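Local structure of phosphatidylinositol 4,5-bisphosphate-binding protein SLM1 (Saccharomyces cerevisiae, 3NSU) at residues A[63-68]-A[75-80]. The protein binds phosphatidylinositol 4,5-bisphosphate, probably through this PH domain, and acts with SLM2 as an effector of TORC2 and calcineurin signalling. Sequence-based numbering, arbitrary orientation.
Sequences SRKNST and GSDAKF. With SO4 (sulfate ion), chain C.
Ser-63 grips Lys-79 twice: its backbone N donates to Lys-79 O at 3.0 Å, and its side-chain OG accepts from Lys-79 N, also at 3.0 Å. The hydroxyl reaches that N-H because OG lies anti to the carbonyl carbon of Ser-63 (chi1 -59°), and it thereby takes the place of a backbone acceptor. Farther out, the backbone N of Asn-66 donates to Asp-77 OD2 over 2.9 Å, meeting the carboxylate on its anti side and 21° out of its plane. These bonds tie together the start and end of the loop that joins strands 57-62 and 79-84 of the PH-domain sheet, just where the regular antiparallel pairing gives out. Within 75-80, Ser-76 OG accepts from Ala-78 N, an ST turn, while Ser-76 N donates to sulfate O4. The ammonium of Lys-79 holds the same ion through O1 and, more weakly, O4; Lys-99 NZ and Tyr-22 OH also hydrogen-bond to it. Such an anion between basic side chains is consistent with phosphate recognition, though the sulfate itself probably comes from the crystallisation liquor. Packing is slight and lies near the surface. The Asn-66 amide slants across the Asp-77 carboxylate, their planes 31° apart, with OD1 of Asn-66 3.1 Å from CB of Asp-77. Lys-65 runs alongside Asp-77, its CG 3.8 Å from OD2 of Asp-77, and Ser-63 CB rests against the carbonyl of Asp-77, 3.4 Å from its C atom.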
# COMPACT_ATOMS: atom_id res chain seq x y z
N SER A 63 -4.14 10.84 1.24
CA SER A 63 -5.22 11.69 0.78
C SER A 63 -5.94 12.31 1.98
O SER A 63 -5.93 11.75 3.08
CB SER A 63 -6.21 10.88 -0.05
OG SER A 63 -5.59 10.27 -1.18
N ARG A 64 -6.56 13.47 1.76
CA ARG A 64 -7.54 13.98 2.73
C ARG A 64 -8.92 13.56 2.29
O ARG A 64 -9.29 13.71 1.13
CB ARG A 64 -7.47 15.50 2.85
CG ARG A 64 -6.64 15.98 4.01
CD ARG A 64 -6.81 17.47 4.23
NE ARG A 64 -7.97 17.80 5.05
CZ ARG A 64 -8.45 19.03 5.18
NH1 ARG A 64 -7.87 20.03 4.53
NH2 ARG A 64 -9.50 19.27 5.95
N LYS A 65 -9.69 13.01 3.22
CA LYS A 65 -11.03 12.52 2.92
C LYS A 65 -11.83 13.56 2.15
O LYS A 65 -11.62 14.76 2.31
CB LYS A 65 -11.76 12.16 4.21
CG LYS A 65 -13.00 11.32 3.99
CD LYS A 65 -13.66 10.95 5.30
CE LYS A 65 -14.34 9.60 5.21
NZ LYS A 65 -15.38 9.54 4.15
N ASN A 66 -12.75 13.08 1.31
CA ASN A 66 -13.66 13.98 0.61
C ASN A 66 -14.74 14.45 1.56
O ASN A 66 -15.63 13.68 1.92
CB ASN A 66 -14.28 13.29 -0.60
CG ASN A 66 -13.25 12.90 -1.63
OD1 ASN A 66 -12.07 13.22 -1.46
ND2 ASN A 66 -13.67 12.20 -2.68
N SER A 67 -14.65 15.71 1.97
CA SER A 67 -15.58 16.28 2.93
C SER A 67 -15.91 17.70 2.52
O SER A 67 -15.37 18.21 1.54
CB SER A 67 -14.96 16.28 4.33
OG SER A 67 -13.85 17.16 4.38
N THR A 68 -16.81 18.34 3.27
CA THR A 68 -17.16 19.74 3.01
C THR A 68 -15.96 20.67 3.29
O THR A 68 -15.84 21.73 2.68
CB THR A 68 -18.40 20.19 3.82
OG1 THR A 68 -19.48 19.26 3.64
CG2 THR A 68 -18.86 21.56 3.36
N GLY A 75 -10.07 13.16 -8.04
CA GLY A 75 -10.12 11.72 -8.20
C GLY A 75 -10.47 11.02 -6.90
O GLY A 75 -11.40 11.42 -6.21
N SER A 76 -9.73 9.97 -6.56
CA SER A 76 -10.01 9.23 -5.33
C SER A 76 -9.31 9.86 -4.13
O SER A 76 -8.35 10.62 -4.28
CB SER A 76 -9.62 7.76 -5.47
OG SER A 76 -8.45 7.48 -4.73
N ASP A 77 -9.81 9.54 -2.94
CA ASP A 77 -9.22 10.01 -1.69
C ASP A 77 -8.75 8.79 -0.90
O ASP A 77 -8.90 8.74 0.33
CB ASP A 77 -10.24 10.80 -0.88
CG ASP A 77 -11.48 9.99 -0.53
OD1 ASP A 77 -11.70 8.93 -1.16
OD2 ASP A 77 -12.23 10.40 0.39
N ALA A 78 -8.20 7.81 -1.61
CA ALA A 78 -7.82 6.55 -1.01
C ALA A 78 -6.36 6.23 -1.30
O ALA A 78 -5.97 5.07 -1.41
CB ALA A 78 -8.73 5.42 -1.52
N LYS A 79 -5.55 7.28 -1.42
CA LYS A 79 -4.15 7.11 -1.79
C LYS A 79 -3.21 7.38 -0.62
O LYS A 79 -3.56 8.10 0.31
CB LYS A 79 -3.81 8.03 -2.98
CG LYS A 79 -4.70 7.78 -4.21
CD LYS A 79 -4.15 8.44 -5.47
CE LYS A 79 -4.99 9.63 -5.89
NZ LYS A 79 -4.67 10.05 -7.29
N PHE A 80 -2.02 6.77 -0.67
CA PHE A 80 -0.93 7.12 0.24
C PHE A 80 0.43 6.97 -0.45
O PHE A 80 0.53 6.38 -1.51
CB PHE A 80 -0.99 6.33 1.56
CG PHE A 80 -0.73 4.85 1.42
CD1 PHE A 80 0.53 4.33 1.66
CD2 PHE A 80 -1.75 3.98 1.09
CE1 PHE A 80 0.77 2.97 1.56
CE2 PHE A 80 -1.52 2.63 0.98
CZ PHE A 80 -0.26 2.12 1.21
S SO4 C . -6.51 8.53 -9.55
O1 SO4 C . -5.06 8.62 -9.36
O2 SO4 C . -6.83 9.00 -10.90
O3 SO4 C . -6.92 7.14 -9.42
O4 SO4 C . -7.20 9.34 -8.56